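PDB 6J61: flavin-dependent thymidylate synthase from Thermus thermophilus, which probably catalyses the FAD-dependent reductive methylation of dUMP to dTMP, with methylenetetrahydrofolate as methyl donor and NADPH as reductant. Local coordinates for residues K12-L17 with H69-I74; P73-R78 with Q190-Q195; T85-E90 with Y169-L174. All coordinates share one frame; numbering follows the deposited sequence.

From the N terminus, strand 13-21 pairs with strand 65-73 across some fifty residues, and this antiparallel pairing, contact 1, closes the first loop. Contact 2 opens where contact 1 ends: the two share Pro-73 and Ile-74, at which the strand gives way to helix 74-80, and it closes the longest loop when this helix meets the start of helix 191-207. Contact 3 closes a shorter loop wholly within that one, pairing strand 87-90 with strand 165-173. Contacts 1 and 3 belong to one antiparallel sheet, in which strand 165-173 lies between 65-73 and 87-90. They touch where Tyr-169 meets Arg-16 and His-69, whereas contact 2 ties the two helices together.

Contact 1 of 3, residues K12-L17 with H69-I74; sequences KGFVRL and HVKAPI
Strands 13-17 and 69-73 run antiparallel, their axes 4.8 Å apart, with Phe-14 facing Lys-71 and Arg-16 facing His-69 as hydrogen-bonded pairs and Val-15 facing Val-70 as the non-hydrogen-bonded pair between them. Gly-13 CA lies 3.3 Å from Lys-71 O; a CB on it would clash with that oxygen at 2.7 Å, so a residue without a side chain suits the place.

Phe-14, Arg-16, His-69 and Lys-71 share one face. Phe-14 CG takes the crowded position between N and carbonyl carbon (chi1 63°), which carries the ring across toward the other strand. There its CE1-CZ edge meets the face of the His-69 imidazole in a T-shaped pair, centroids 5.1 Å apart and planes at 82°. Lys-71 CB lies over a face of the phenyl, 3.6 Å from its centroid, in a CH-pi contact, and the extended lysine chain runs on to a salt bridge with Glu-101. Arg-16 NH2 donates to His-69 ND1 over 2.8 Å at the ring edge, tilted some 21° out of the imidazole plane and helped weakly by NE, with the guanidinium almost perpendicular to the ring. His-69 NE2 bonds to Glu-167, so the ring is probably neutral and protonated on NE2, and Tyr-35 of the second subunit packs edge-to-face with it.

Val-15 and Val-70 project from the opposite face, where beta-branched side chains suit an extended backbone; Val-15 packs on Tyr-196 and Ile-203 of helix 191-207. This is an interior strand pair of the antiparallel sheet of a ThyX-family subunit, with Val-15 facing that helix and His-69 and Arg-16 facing the second subunit.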
loop_
_atom_site.group_PDB
_atom_site.type_symbol
_atom_site.label_atom_id
_atom_site.label_comp_id
_atom_site.label_asym_id
_atom_site.label_seq_id
_atom_site.Cartn_x
_atom_site.Cartn_y
_atom_site.Cartn_z
ATOM N N LYS A 12 9.521 27.249 15.025
ATOM C CA LYS A 12 9.531 27.707 13.639
ATOM C C LYS A 12 8.759 26.849 12.622
ATOM O O LYS A 12 8.850 27.090 11.422
ATOM C CB LYS A 12 10.978 27.847 13.166
ATOM C CG LYS A 12 11.904 28.539 14.150
ATOM C CD LYS A 12 13.336 28.594 13.598
ATOM C CE LYS A 12 14.331 29.246 14.572
ATOM N NZ LYS A 12 14.523 28.474 15.830
ATOM N N GLY A 13 8.001 25.861 13.084
ATOM C CA GLY A 13 7.270 25.019 12.154
ATOM C C GLY A 13 5.849 25.463 11.844
ATOM O O GLY A 13 5.408 26.518 12.280
ATOM N N PHE A 14 5.127 24.655 11.074
ATOM C CA PHE A 14 3.749 24.978 10.726
ATOM C C PHE A 14 3.036 23.863 9.957
ATOM O O PHE A 14 3.643 22.872 9.560
ATOM C CB PHE A 14 3.701 26.289 9.920
ATOM C CG PHE A 14 4.424 26.234 8.585
ATOM C CD1 PHE A 14 3.826 25.644 7.469
ATOM C CD2 PHE A 14 5.690 26.803 8.437
ATOM C CE1 PHE A 14 4.476 25.623 6.229
ATOM C CE2 PHE A 14 6.348 26.786 7.198
ATOM C CZ PHE A 14 5.738 26.196 6.093
ATOM N N VAL A 15 1.734 24.032 9.778
ATOM C CA VAL A 15 0.907 23.095 9.041
ATOM C C VAL A 15 -0.029 23.982 8.231
ATOM O O VAL A 15 -0.714 24.841 8.793
ATOM C CB VAL A 15 0.083 22.187 9.992
ATOM C CG1 VAL A 15 -0.910 21.364 9.195
ATOM C CG2 VAL A 15 1.005 21.259 10.761
ATOM N N ARG A 16 -0.041 23.787 6.914
ATOM C CA ARG A 16 -0.883 24.575 6.013
ATOM C C ARG A 16 -1.703 23.677 5.073
ATOM O O ARG A 16 -1.158 22.793 4.418
ATOM C CB ARG A 16 0.014 25.536 5.196
ATOM C CG ARG A 16 -0.680 26.307 4.059
ATOM C CD ARG A 16 0.202 27.448 3.511
ATOM N NE ARG A 16 1.215 26.990 2.560
ATOM C CZ ARG A 16 0.950 26.622 1.306
ATOM N NH1 ARG A 16 -0.295 26.660 0.847
ATOM N NH2 ARG A 16 1.920 26.203 0.507
ATOM N N LEU A 17 -3.012 23.887 5.013
ATOM C CA LEU A 17 -3.842 23.075 4.124
ATOM C C LEU A 17 -3.665 23.559 2.684
ATOM O O LEU A 17 -4.108 24.645 2.333
ATOM C CB LEU A 17 -5.322 23.168 4.508
ATOM C CG LEU A 17 -6.240 22.380 3.563
ATOM C CD1 LEU A 17 -5.957 20.903 3.726
ATOM C CD2 LEU A 17 -7.705 22.668 3.850
ATOM N N HIS A 69 1.227 21.263 3.656
ATOM C CA HIS A 69 2.567 21.806 3.483
ATOM C C HIS A 69 3.035 21.849 4.937
ATOM O O HIS A 69 2.520 22.627 5.746
ATOM C CB HIS A 69 2.487 23.218 2.888
ATOM C CG HIS A 69 3.818 23.885 2.701
ATOM N ND1 HIS A 69 3.944 25.158 2.188
ATOM C CD2 HIS A 69 5.078 23.462 2.962
ATOM C CE1 HIS A 69 5.221 25.490 2.142
ATOM N NE2 HIS A 69 5.931 24.477 2.605
ATOM N N VAL A 70 3.984 20.986 5.280
ATOM C CA VAL A 70 4.468 20.907 6.652
ATOM C C VAL A 70 5.947 21.234 6.786
ATOM O O VAL A 70 6.776 20.796 5.987
ATOM C CB VAL A 70 4.242 19.481 7.236
ATOM C CG1 VAL A 70 4.537 19.463 8.747
ATOM C CG2 VAL A 70 2.825 19.013 6.937
ATOM N N LYS A 71 6.273 22.000 7.819
ATOM C CA LYS A 71 7.649 22.381 8.113
ATOM C C LYS A 71 7.894 21.823 9.513
ATOM O O LYS A 71 7.169 22.157 10.455
ATOM C CB LYS A 71 7.779 23.911 8.107
ATOM C CG LYS A 71 9.188 24.429 8.330
ATOM C CD LYS A 71 9.251 25.944 8.250
ATOM C CE LYS A 71 10.686 26.416 8.451
ATOM N NZ LYS A 71 10.801 27.895 8.589
ATOM N N ALA A 72 8.898 20.967 9.651
ATOM C CA ALA A 72 9.175 20.365 10.943
ATOM C C ALA A 72 10.585 19.844 11.088
ATOM O O ALA A 72 11.302 19.667 10.113
ATOM C CB ALA A 72 8.193 19.225 11.195
ATOM N N PRO A 73 11.003 19.579 12.336
ATOM C CA PRO A 73 12.346 19.063 12.610
ATOM C C PRO A 73 12.471 17.671 11.983
ATOM O O PRO A 73 11.506 16.904 11.947
ATOM C CB PRO A 73 12.391 19.018 14.135
ATOM C CG PRO A 73 11.433 20.085 14.533
ATOM C CD PRO A 73 10.292 19.880 13.589
ATOM N N ILE A 74 13.659 17.341 11.498
ATOM C CA ILE A 74 13.871 16.055 10.876
ATOM C C ILE A 74 13.423 14.900 11.765
ATOM O O ILE A 74 12.752 13.984 11.282
ATOM C CB ILE A 74 15.356 15.892 10.464
ATOM C CG1 ILE A 74 15.647 16.804 9.277
ATOM C CG2 ILE A 74 15.663 14.468 10.068
ATOM C CD1 ILE A 74 17.117 16.844 8.878
#

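Contact 2 of 3, residues P73-R78 with Q190-Q195; sequences PIFVAR and QWEIRQ
Phe-75 and Val-76 supply the helix 74-78 side of this buried contact. The Phe-75 ring turns its edge to Gln-190, with CE2 3.1 Å from NE2, while its CZ rests 3.5 Å from Glu-192 CG. The two Val-76 methyls divide between neighbouring residues: CG2 touches Glu-192 CB at 3.4 Å and CG1 lies 4.0 Å from Ile-193 CB. A short branched valine suits this spot, where the helix segments cross at -73°.

The polar ends are held from farther out. Gln-190, at the N-cap position of helix 191-207, reaches along an extended chain so that NE2 donates to Glu-192 OE1 (3.2 Å) from above the carboxylate plane. Glu-192 bends at chi2, bringing its methylene against Phe-75, and its OE2 forms a salt bridge with Arg-109. An alanine at Gln-190 would remove the amide's bonds to Glu-192 and to Arg-157 of the third subunit, with the contact at the phenyl edge, and would probably loosen both links.

Arg-157 and Arg-184, the latter near Ile-193, are predicted dUMP-binding residues, so the crossing probably borders the substrate site. No hydrogen bond joins the two segments: the contact is mostly carbon on carbon, with one amide nitrogen at the edge of the phenyl ring.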
loop_
_atom_site.group_PDB
_atom_site.type_symbol
_atom_site.label_atom_id
_atom_site.label_comp_id
_atom_site.label_asym_id
_atom_site.label_seq_id
_atom_site.Cartn_x
_atom_site.Cartn_y
_atom_site.Cartn_z
ATOM N N PRO A 73 11.003 19.579 12.336
ATOM C CA PRO A 73 12.346 19.063 12.610
ATOM C C PRO A 73 12.471 17.671 11.983
ATOM O O PRO A 73 11.506 16.904 11.947
ATOM C CB PRO A 73 12.391 19.018 14.135
ATOM C CG PRO A 73 11.433 20.085 14.533
ATOM C CD PRO A 73 10.292 19.880 13.589
ATOM N N ILE A 74 13.659 17.341 11.498
ATOM C CA ILE A 74 13.871 16.055 10.876
ATOM C C ILE A 74 13.423 14.900 11.765
ATOM O O ILE A 74 12.752 13.984 11.282
ATOM C CB ILE A 74 15.356 15.892 10.464
ATOM C CG1 ILE A 74 15.647 16.804 9.277
ATOM C CG2 ILE A 74 15.663 14.468 10.068
ATOM C CD1 ILE A 74 17.117 16.844 8.878
ATOM N N PHE A 75 13.758 14.933 13.055
ATOM C CA PHE A 75 13.361 13.824 13.924
ATOM C C PHE A 75 11.836 13.674 14.027
ATOM O O PHE A 75 11.327 12.598 14.328
ATOM C CB PHE A 75 14.007 13.931 15.324
ATOM C CG PHE A 75 13.374 14.948 16.226
ATOM C CD1 PHE A 75 13.584 16.308 16.026
ATOM C CD2 PHE A 75 12.572 14.541 17.285
ATOM C CE1 PHE A 75 13.005 17.247 16.869
ATOM C CE2 PHE A 75 11.988 15.471 18.133
ATOM C CZ PHE A 75 12.203 16.830 17.927
ATOM N N VAL A 76 11.103 14.747 13.771
ATOM C CA VAL A 76 9.657 14.637 13.793
ATOM C C VAL A 76 9.232 14.079 12.429
ATOM O O VAL A 76 8.315 13.252 12.335
ATOM C CB VAL A 76 8.996 16.001 14.041
ATOM C CG1 VAL A 76 7.506 15.933 13.748
ATOM C CG2 VAL A 76 9.203 16.397 15.484
ATOM N N ALA A 77 9.926 14.513 11.383
ATOM C CA ALA A 77 9.633 14.066 10.026
ATOM C C ALA A 77 9.765 12.557 9.872
ATOM O O ALA A 77 8.971 11.932 9.173
ATOM C CB ALA A 77 10.546 14.765 9.037
ATOM N N ARG A 78 10.767 11.975 10.524
ATOM C CA ARG A 78 11.001 10.542 10.446
ATOM C C ARG A 78 9.892 9.683 11.057
ATOM O O ARG A 78 9.616 8.582 10.564
ATOM C CB ARG A 78 12.356 10.196 11.076
ATOM C CG ARG A 78 13.516 10.533 10.156
ATOM C CD ARG A 78 14.865 10.420 10.833
ATOM N NE ARG A 78 15.237 9.050 11.173
ATOM C CZ ARG A 78 15.416 8.608 12.417
ATOM N NH1 ARG A 78 15.249 9.427 13.448
ATOM N NH2 ARG A 78 15.780 7.350 12.627
ATOM N N GLN A 190 5.597 11.046 20.695
ATOM C CA GLN A 190 6.463 12.095 21.226
ATOM C C GLN A 190 5.748 13.443 21.152
ATOM O O GLN A 190 5.075 13.749 20.167
ATOM C CB GLN A 190 7.790 12.158 20.460
ATOM C CG GLN A 190 8.884 12.894 21.222
ATOM C CD GLN A 190 10.282 12.741 20.608
ATOM O OE1 GLN A 190 10.695 11.645 20.202
ATOM N NE2 GLN A 190 11.021 13.840 20.562
ATOM N N TRP A 191 5.902 14.243 22.203
ATOM C CA TRP A 191 5.272 15.558 22.293
ATOM C C TRP A 191 5.339 16.401 21.014
ATOM O O TRP A 191 4.322 16.953 20.580
ATOM C CB TRP A 191 5.884 16.367 23.451
ATOM C CG TRP A 191 5.177 17.673 23.717
ATOM C CD1 TRP A 191 4.073 17.861 24.505
ATOM C CD2 TRP A 191 5.482 18.959 23.151
ATOM N NE1 TRP A 191 3.671 19.179 24.460
ATOM C CE2 TRP A 191 4.518 19.874 23.638
ATOM C CE3 TRP A 191 6.472 19.426 22.282
ATOM C CZ2 TRP A 191 4.519 21.228 23.285
ATOM C CZ3 TRP A 191 6.471 20.779 21.930
ATOM C CH2 TRP A 191 5.499 21.661 22.433
ATOM N N GLU A 192 6.521 16.517 20.415
ATOM C CA GLU A 192 6.657 17.332 19.210
ATOM C C GLU A 192 5.638 16.964 18.140
ATOM O O GLU A 192 4.882 17.816 17.665
ATOM C CB GLU A 192 8.069 17.216 18.612
ATOM C CG GLU A 192 9.176 17.964 19.354
ATOM C CD GLU A 192 9.297 17.539 20.801
ATOM O OE1 GLU A 192 9.098 16.343 21.107
ATOM O OE2 GLU A 192 9.601 18.406 21.635
ATOM N N ILE A 193 5.610 15.692 17.766
ATOM C CA ILE A 193 4.693 15.280 16.730
ATOM C C ILE A 193 3.237 15.349 17.202
ATOM O O ILE A 193 2.328 15.564 16.390
ATOM C CB ILE A 193 5.064 13.879 16.176
ATOM C CG1 ILE A 193 4.295 13.633 14.877
ATOM C CG2 ILE A 193 4.780 12.801 17.203
ATOM C CD1 ILE A 193 4.867 12.551 14.004
ATOM N N ARG A 194 3.002 15.206 18.503
ATOM C CA ARG A 194 1.627 15.305 18.987
ATOM C C ARG A 194 1.078 16.678 18.612
ATOM O O ARG A 194 -0.045 16.793 18.125
ATOM C CB ARG A 194 1.543 15.139 20.509
ATOM C CG ARG A 194 1.946 13.779 21.013
ATOM C CD ARG A 194 0.956 13.284 22.058
ATOM N NE ARG A 194 0.858 14.171 23.207
ATOM C CZ ARG A 194 1.819 14.314 24.108
ATOM N NH1 ARG A 194 2.944 13.627 23.988
ATOM N NH2 ARG A 194 1.651 15.137 25.134
ATOM N N GLN A 195 1.889 17.712 18.836
ATOM C CA GLN A 195 1.494 19.084 18.542
ATOM C C GLN A 195 1.153 19.232 17.073
ATOM O O GLN A 195 0.206 19.927 16.726
ATOM C CB GLN A 195 2.608 20.072 18.935
ATOM C CG GLN A 195 3.089 19.942 20.384
ATOM C CD GLN A 195 1.964 19.580 21.356
ATOM O OE1 GLN A 195 0.961 20.289 21.460
ATOM N NE2 GLN A 195 2.126 18.461 22.064
#

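Contact 3 of 3, residues T85-E90 with Y169-L174; sequences TASVNE and YWKQDL. With FAD (flavin-adenine dinucleotide), chain J.
Backbone hydrogen bonds join the strands: Ser-87 with Lys-171 and Asn-89 with Tyr-169 are hydrogen-bonded pairs, each bonded in both directions, in an almost exactly antiparallel arrangement (178°). Between them Val-88 and Trp-170 form the non-hydrogen-bonded pair, and Val-88 CA makes a CA-H...O contact with Tyr-169 O at 3.1 Å.

Apolar packing centres on Trp-170. Its CG is anti to the backbone N, and the indole swings toward the other strand, so that Ala-86 CB sits over its six-membered ring in a CH-pi contact, 21° off the normal. A small methyl side chain suits a position over the flat face of an indole. Val-88 CB lies 4.0 Å from Trp-170 CE3, and Trp-80 meets the indole edge-to-face.

Among side-chain hydrogen bonds, the Gln-172 amide is gripped at both ends: OE1 accepts from Trp-170 NE1 (2.9 Å), with the donor above the carbonyl plane, and NE2 donates in the amide plane to Thr-85 OG1 (3.1 Å). This sets the amide's orientation and would steady both the indole and Thr-85, whose hydroxyl also bonds a phosphate oxygen of another FAD. On the other side, Lys-171 bends back so that NZ bonds weakly to Ser-87 OG, beside Glu-62 of the second subunit.

Flavin recognition falls to the backbone of Glu-90. Its N donates almost straight to FAD O2 (2.8 Å), and its O accepts from FAD N3 (2.8 Å), a complementary pair reading the pyrimidine end of the isoalloxazine. The Glu-90 carboxylate turns instead to Thr-166 and to Arg-82 of the third subunit. Ser-59 and His-175 of the second subunit and Arg-84 of the third also bind this cofactor, so the strand carrying the predicted ThyX motif forms one wall of an FAD site built from three subunits, as is characteristic of the family.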
loop_
_atom_site.group_PDB
_atom_site.type_symbol
_atom_site.label_atom_id
_atom_site.label_comp_id
_atom_site.label_asym_id
_atom_site.label_seq_id
_atom_site.Cartn_x
_atom_site.Cartn_y
_atom_site.Cartn_z
ATOM N N THR A 85 1.014 4.964 4.024
ATOM C CA THR A 85 -0.171 5.168 3.200
ATOM C C THR A 85 -0.329 6.579 2.651
ATOM O O THR A 85 -1.358 6.913 2.071
ATOM C CB THR A 85 -1.457 4.801 3.976
ATOM O OG1 THR A 85 -1.525 5.578 5.180
ATOM C CG2 THR A 85 -1.478 3.304 4.321
ATOM N N ALA A 86 0.687 7.407 2.817
ATOM C CA ALA A 86 0.604 8.764 2.323
ATOM C C ALA A 86 1.578 9.051 1.173
ATOM O O ALA A 86 2.473 8.265 0.880
ATOM C CB ALA A 86 0.847 9.739 3.471
ATOM N N SER A 87 1.375 10.182 0.513
ATOM C CA SER A 87 2.248 10.600 -0.569
ATOM C C SER A 87 3.004 11.809 -0.022
ATOM O O SER A 87 2.400 12.781 0.432
ATOM C CB SER A 87 1.428 10.975 -1.808
ATOM O OG SER A 87 0.760 9.840 -2.349
ATOM N N VAL A 88 4.324 11.743 -0.037
ATOM C CA VAL A 88 5.112 12.836 0.499
ATOM C C VAL A 88 6.159 13.297 -0.489
ATOM O O VAL A 88 6.602 12.515 -1.331
ATOM C CB VAL A 88 5.812 12.415 1.826
ATOM C CG1 VAL A 88 6.144 10.944 1.794
ATOM C CG2 VAL A 88 7.109 13.181 2.015
ATOM N N ASN A 89 6.500 14.586 -0.417
ATOM C CA ASN A 89 7.559 15.156 -1.239
ATOM C C ASN A 89 8.304 16.137 -0.362
ATOM O O ASN A 89 7.751 17.131 0.086
ATOM C CB ASN A 89 7.037 15.862 -2.484
ATOM C CG ASN A 89 8.146 16.082 -3.507
ATOM O OD1 ASN A 89 8.952 17.009 -3.390
ATOM N ND2 ASN A 89 8.218 15.199 -4.492
ATOM N N GLU A 90 9.565 15.835 -0.108
ATOM C CA GLU A 90 10.381 16.651 0.766
ATOM C C GLU A 90 11.507 17.406 0.065
ATOM O O GLU A 90 11.997 16.983 -0.981
ATOM C CB GLU A 90 10.948 15.746 1.868
ATOM C CG GLU A 90 12.050 16.348 2.718
ATOM C CD GLU A 90 12.363 15.509 3.949
ATOM O OE1 GLU A 90 12.495 14.272 3.813
ATOM O OE2 GLU A 90 12.480 16.087 5.054
ATOM N N TYR A 169 5.342 18.119 1.439
ATOM C CA TYR A 169 3.926 18.084 1.111
ATOM C C TYR A 169 3.446 16.715 1.574
ATOM O O TYR A 169 4.058 15.700 1.252
ATOM C CB TYR A 169 3.724 18.223 -0.402
ATOM C CG TYR A 169 3.451 19.638 -0.850
ATOM C CD1 TYR A 169 4.162 20.710 -0.305
ATOM C CD2 TYR A 169 2.476 19.909 -1.818
ATOM C CE1 TYR A 169 3.907 22.014 -0.706
ATOM C CE2 TYR A 169 2.215 21.215 -2.234
ATOM C CZ TYR A 169 2.934 22.264 -1.673
ATOM O OH TYR A 169 2.693 23.568 -2.071
ATOM N N TRP A 170 2.362 16.690 2.335
ATOM C CA TRP A 170 1.809 15.445 2.840
ATOM C C TRP A 170 0.395 15.299 2.281
ATOM O O TRP A 170 -0.483 16.125 2.539
ATOM C CB TRP A 170 1.818 15.484 4.377
ATOM C CG TRP A 170 1.328 14.240 5.074
ATOM C CD1 TRP A 170 0.087 14.031 5.623
ATOM C CD2 TRP A 170 2.063 13.033 5.283
ATOM N NE1 TRP A 170 0.009 12.764 6.159
ATOM C CE2 TRP A 170 1.207 12.130 5.963
ATOM C CE3 TRP A 170 3.364 12.621 4.964
ATOM C CZ2 TRP A 170 1.610 10.845 6.324
ATOM C CZ3 TRP A 170 3.768 11.331 5.327
ATOM C CH2 TRP A 170 2.892 10.461 5.998
ATOM N N LYS A 171 0.196 14.254 1.482
ATOM C CA LYS A 171 -1.103 13.963 0.864
ATOM C C LYS A 171 -1.660 12.661 1.436
ATOM O O LYS A 171 -1.044 11.600 1.296
ATOM C CB LYS A 171 -0.951 13.822 -0.652
ATOM C CG LYS A 171 -2.275 13.822 -1.394
ATOM C CD LYS A 171 -2.855 12.429 -1.610
ATOM C CE LYS A 171 -2.184 11.722 -2.755
ATOM N NZ LYS A 171 -2.575 10.290 -2.857
ATOM N N GLN A 172 -2.831 12.731 2.059
ATOM C CA GLN A 172 -3.412 11.538 2.659
ATOM C C GLN A 172 -4.931 11.565 2.738
ATOM O O GLN A 172 -5.528 12.606 2.968
ATOM C CB GLN A 172 -2.814 11.352 4.058
ATOM C CG GLN A 172 -3.116 10.030 4.722
ATOM C CD GLN A 172 -2.209 9.793 5.900
ATOM O OE1 GLN A 172 -1.971 10.706 6.697
ATOM N NE2 GLN A 172 -1.689 8.574 6.024
ATOM N N ASP A 173 -5.544 10.403 2.552
ATOM C CA ASP A 173 -6.991 10.267 2.604
ATOM C C ASP A 173 -7.497 10.314 4.041
ATOM O O ASP A 173 -6.778 9.969 4.973
ATOM C CB ASP A 173 -7.420 8.965 1.913
ATOM C CG ASP A 173 -6.911 7.720 2.620
ATOM O OD1 ASP A 173 -7.473 7.359 3.679
ATOM O OD2 ASP A 173 -5.947 7.100 2.111
ATOM N N LEU A 174 -8.742 10.751 4.209
ATOM C CA LEU A 174 -9.346 10.894 5.534
ATOM C C LEU A 174 -9.253 9.652 6.443
ATOM O O LEU A 174 -8.966 9.763 7.642
ATOM C CB LEU A 174 -10.805 11.344 5.391
ATOM C CG LEU A 174 -11.538 11.659 6.702
ATOM C CD1 LEU A 174 -10.690 12.572 7.590
ATOM C CD2 LEU A 174 -12.879 12.301 6.379
HETATM P PA FAD J . 7.741 2.708 -3.316
HETATM O O1A FAD J . 7.629 3.615 -2.152
HETATM O O2A FAD J . 8.214 1.254 -2.809
HETATM O O5B FAD J . 6.305 2.614 -4.033
HETATM C C5B FAD J . 6.385 1.729 -5.152
HETATM C C4B FAD J . 5.076 1.826 -5.936
HETATM O O4B FAD J . 3.995 1.266 -5.151
HETATM C C3B FAD J . 4.693 3.278 -6.228
HETATM O O3B FAD J . 5.278 3.755 -7.433
HETATM C C2B FAD J . 3.164 3.214 -6.276
HETATM O O2B FAD J . 2.712 2.811 -7.580
HETATM C C1B FAD J . 2.836 2.173 -5.172
HETATM N N9A FAD J . 2.633 2.811 -3.835
HETATM C C8A FAD J . 3.344 2.563 -2.677
HETATM N N7A FAD J . 2.897 3.294 -1.694
HETATM C C5A FAD J . 1.869 4.062 -2.139
HETATM C C6A FAD J . 0.997 5.034 -1.554
HETATM N N6A FAD J . 1.113 5.376 -0.223
HETATM N N1A FAD J . 0.054 5.614 -2.328
HETATM C C2A FAD J . -0.085 5.304 -3.626
HETATM N N3A FAD J . 0.706 4.401 -4.217
HETATM C C4A FAD J . 1.684 3.764 -3.523
HETATM N N1 FAD J . 11.517 12.522 -3.116
HETATM C C2 FAD J . 11.345 13.663 -2.438
HETATM O O2 FAD J . 10.623 13.643 -1.456
HETATM N N3 FAD J . 11.934 14.838 -2.797
HETATM C C4 FAD J . 12.760 14.929 -3.905
HETATM O O4 FAD J . 13.282 15.985 -4.218
HETATM C C4X FAD J . 12.984 13.681 -4.705
HETATM N N5 FAD J . 13.746 13.640 -5.791
HETATM C C5X FAD J . 13.935 12.487 -6.508
HETATM C C6 FAD J . 14.768 12.495 -7.689
HETATM C C7 FAD J . 14.966 11.325 -8.428
HETATM C C7M FAD J . 15.845 11.384 -9.665
HETATM C C8 FAD J . 14.343 10.093 -8.017
HETATM C C8M FAD J . 14.542 8.808 -8.803
HETATM C C9 FAD J . 13.528 10.061 -6.870
HETATM C C9A FAD J . 13.300 11.247 -6.091
HETATM N N10 FAD J . 12.468 11.254 -4.920
HETATM C C10 FAD J . 12.293 12.445 -4.221
HETATM C "C1'" FAD J . 11.783 10.046 -4.407
HETATM C "C2'" FAD J . 10.640 9.513 -5.305
HETATM O "O2'" FAD J . 9.657 10.526 -5.580
HETATM C "C3'" FAD J . 10.000 8.282 -4.613
HETATM O "O3'" FAD J . 9.471 8.648 -3.322
HETATM C "C4'" FAD J . 11.036 7.150 -4.423
HETATM O "O4'" FAD J . 11.910 7.055 -5.558
HETATM C "C5'" FAD J . 10.315 5.833 -4.235
HETATM O "O5'" FAD J . 9.763 5.449 -5.491
HETATM P P FAD J . 8.447 4.575 -5.216
HETATM O O1P FAD J . 7.436 5.407 -4.501
HETATM O O2P FAD J . 7.877 4.082 -6.638
HETATM O O3P FAD J . 8.900 3.254 -4.335
#